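Local coordinates for protein minor fimbrium anchoring subunit Mfa2 (Porphyromonas gingivalis, PDB 5NFI) that anchors the minor fimbriae in the outer membrane through its interaction with the shaft protein Mfa1 and regulates fimbrial length, at residues F250-V255 with I271-W276. Numbering follows the deposited sequence.
Sequences FDIRLV and IWINGW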
loop_
_atom_site.group_PDB
_atom_site.type_symbol
_atom_site.label_atom_id
_atom_site.label_comp_id
_atom_site.label_asym_id
_atom_site.label_seq_id
_atom_site.Cartn_x
_atom_site.Cartn_y
_atom_site.Cartn_z
ATOM N N PHE A 250 -4.202 -2.270 -11.410
ATOM C CA PHE A 250 -4.015 -3.588 -11.984
ATOM C C PHE A 250 -5.298 -4.098 -12.637
ATOM O O PHE A 250 -6.271 -4.402 -11.948
ATOM C CB PHE A 250 -3.520 -4.563 -10.910
ATOM C CG PHE A 250 -2.162 -4.222 -10.365
ATOM C CD1 PHE A 250 -2.027 -3.345 -9.289
ATOM C CD2 PHE A 250 -1.016 -4.772 -10.922
ATOM C CE1 PHE A 250 -0.779 -3.016 -8.784
ATOM C CE2 PHE A 250 0.253 -4.450 -10.422
ATOM C CZ PHE A 250 0.366 -3.563 -9.347
ATOM N N ASP A 251 -5.304 -4.155 -13.968
ATOM C CA ASP A 251 -6.431 -4.737 -14.682
ATOM C C ASP A 251 -6.095 -6.198 -14.931
ATOM O O ASP A 251 -5.119 -6.514 -15.603
ATOM C CB ASP A 251 -6.732 -4.015 -15.995
ATOM C CG ASP A 251 -8.201 -4.132 -16.393
ATOM O OD1 ASP A 251 -8.938 -4.867 -15.701
ATOM O OD2 ASP A 251 -8.639 -3.509 -17.388
ATOM N N ILE A 252 -6.893 -7.080 -14.341
ATOM C CA ILE A 252 -6.634 -8.513 -14.392
ATOM C C ILE A 252 -7.767 -9.234 -15.082
ATOM O O ILE A 252 -8.947 -9.027 -14.752
ATOM C CB ILE A 252 -6.455 -9.108 -12.985
ATOM C CG1 ILE A 252 -5.403 -8.305 -12.215
ATOM C CG2 ILE A 252 -6.109 -10.600 -13.072
ATOM C CD1 ILE A 252 -5.113 -8.837 -10.848
ATOM N N ARG A 253 -7.415 -10.069 -16.053
ATOM C CA ARG A 253 -8.419 -10.903 -16.692
ATOM C C ARG A 253 -8.175 -12.383 -16.427
ATOM O O ARG A 253 -7.065 -12.889 -16.583
ATOM C CB ARG A 253 -8.473 -10.648 -18.191
ATOM C CG ARG A 253 -9.534 -11.489 -18.869
ATOM C CD ARG A 253 -9.706 -11.101 -20.308
ATOM N NE ARG A 253 -10.560 -12.058 -20.984
ATOM C CZ ARG A 253 -10.245 -12.658 -22.129
ATOM N NH1 ARG A 253 -9.094 -12.379 -22.736
ATOM N NH2 ARG A 253 -11.091 -13.521 -22.678
ATOM N N LEU A 254 -9.227 -13.061 -16.002
ATOM C CA LEU A 254 -9.192 -14.499 -15.810
ATOM C C LEU A 254 -10.087 -15.153 -16.854
ATOM O O LEU A 254 -11.291 -14.907 -16.895
ATOM C CB LEU A 254 -9.640 -14.851 -14.401
ATOM C CG LEU A 254 -8.791 -14.185 -13.318
ATOM C CD1 LEU A 254 -9.303 -14.517 -11.906
ATOM C CD2 LEU A 254 -7.326 -14.571 -13.505
ATOM N N VAL A 255 -9.488 -15.943 -17.733
ATOM C CA VAL A 255 -10.276 -16.632 -18.739
ATOM C C VAL A 255 -10.694 -17.998 -18.214
ATOM O O VAL A 255 -9.856 -18.843 -17.928
ATOM C CB VAL A 255 -9.507 -16.787 -20.037
ATOM C CG1 VAL A 255 -10.412 -17.387 -21.106
ATOM C CG2 VAL A 255 -8.971 -15.427 -20.472
ATOM N N ILE A 271 -4.467 -16.179 -17.284
ATOM C CA ILE A 271 -4.533 -14.989 -16.469
ATOM C C ILE A 271 -3.758 -13.843 -17.138
ATOM O O ILE A 271 -2.554 -13.935 -17.383
ATOM C CB ILE A 271 -4.016 -15.263 -15.041
ATOM C CG1 ILE A 271 -3.751 -13.944 -14.313
ATOM C CG2 ILE A 271 -2.769 -16.117 -15.072
ATOM C CD1 ILE A 271 -3.396 -14.109 -12.851
ATOM N N TRP A 272 -4.489 -12.789 -17.484
ATOM C CA TRP A 272 -3.919 -11.595 -18.082
ATOM C C TRP A 272 -3.766 -10.527 -17.010
ATOM O O TRP A 272 -4.672 -10.341 -16.194
ATOM C CB TRP A 272 -4.809 -11.062 -19.211
ATOM C CG TRP A 272 -5.000 -11.986 -20.375
ATOM C CD1 TRP A 272 -5.774 -13.117 -20.414
ATOM C CD2 TRP A 272 -4.452 -11.836 -21.692
ATOM N NE1 TRP A 272 -5.722 -13.690 -21.664
ATOM C CE2 TRP A 272 -4.920 -12.920 -22.467
ATOM C CE3 TRP A 272 -3.594 -10.905 -22.284
ATOM C CZ2 TRP A 272 -4.557 -13.091 -23.803
ATOM C CZ3 TRP A 272 -3.241 -11.074 -23.607
ATOM C CH2 TRP A 272 -3.719 -12.162 -24.354
ATOM N N ILE A 273 -2.630 -9.831 -17.007
ATOM C CA ILE A 273 -2.421 -8.683 -16.124
ATOM C C ILE A 273 -1.853 -7.515 -16.927
ATOM O O ILE A 273 -0.829 -7.646 -17.608
ATOM C CB ILE A 273 -1.485 -9.002 -14.947
ATOM C CG1 ILE A 273 -2.055 -10.143 -14.115
ATOM C CG2 ILE A 273 -1.341 -7.775 -14.026
ATOM C CD1 ILE A 273 -1.184 -10.562 -12.954
ATOM N N ASN A 274 -2.561 -6.390 -16.861
ATOM C CA ASN A 274 -2.241 -5.182 -17.608
ATOM C C ASN A 274 -1.898 -5.460 -19.064
ATOM O O ASN A 274 -0.975 -4.872 -19.632
ATOM C CB ASN A 274 -1.111 -4.430 -16.900
ATOM C CG ASN A 274 -1.563 -3.863 -15.563
ATOM O OD1 ASN A 274 -2.744 -3.971 -15.205
ATOM N ND2 ASN A 274 -0.640 -3.271 -14.816
ATOM N N GLY A 275 -2.658 -6.358 -19.675
ATOM C CA GLY A 275 -2.524 -6.618 -21.096
ATOM C C GLY A 275 -1.468 -7.645 -21.451
ATOM O O GLY A 275 -1.263 -7.937 -22.607
ATOM N N TRP A 276 -0.779 -8.183 -20.456
ATOM C CA TRP A 276 0.170 -9.260 -20.710
ATOM C C TRP A 276 -0.414 -10.613 -20.334
ATOM O O TRP A 276 -1.093 -10.751 -19.316
ATOM C CB TRP A 276 1.459 -9.032 -19.930
ATOM C CG TRP A 276 2.116 -7.718 -20.204
ATOM C CD1 TRP A 276 2.018 -6.576 -19.451
ATOM C CD2 TRP A 276 2.990 -7.408 -21.292
ATOM N NE1 TRP A 276 2.777 -5.575 -20.011
ATOM C CE2 TRP A 276 3.381 -6.058 -21.142
ATOM C CE3 TRP A 276 3.483 -8.137 -22.374
ATOM C CZ2 TRP A 276 4.241 -5.422 -22.039
ATOM C CZ3 TRP A 276 4.342 -7.502 -23.269
ATOM C CH2 TRP A 276 4.711 -6.156 -23.093
#
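Four hydrogen bonds join 250-255 to 271-276, and of the two at the turn end, one is accepted by a side chain. Asn274 OD1 accepts Asp251 N at 2.8 Å, almost along its own C=O axis (171°), while Asn274 N donates to Asp251 O at 2.9 Å. The amide therefore takes the place of a strand carbonyl just where the chain leaves the strand; its CG lies anti to the carbonyl carbon, beside the backbone N, bringing OD1 back to Asp251. Arg253 and Trp272 form the regular hydrogen-bonded pair: Trp272 N to Arg253 O at 2.7 Å lies in the carbonyl plane, whereas Arg253 N reaches Trp272 O at 2.8 Å from above that carbonyl's plane. On this face the extended Arg253 chain runs alongside Trp272, with NH1 over one face of the indole, 3.8 Å from NE1, and the two planes 27° apart. Val255 CG2 sits at the indole edge and also over the guanidinium centre. The strongest polar partners of both lie outside the two segments: Arg253 NH2 forms a salt bridge with Asp151, and Trp272 NE1 a hydrogen bond with Gln270.

The reverse face is apolar. Leu254 CD2 lies 3.7 Å from Ile271 CB, Ile252 CG2 bridges more loosely to Ile271 and Ile273, and Phe250 turns its ring edge to Ile273 CG2. Leu229 and Ile233 of helix 229-233 cover Ile273. Axes 4.6 Å apart at 166° show antiparallel neighbours, and direct chain connection makes strands 249-258 and 266-273 a beta hairpin; a type I' turn, Ile273 to Trp276, leads into strand 276-280, giving the C-terminal beta meander of this transthyretin-clan, fimbrillin-type beta domain.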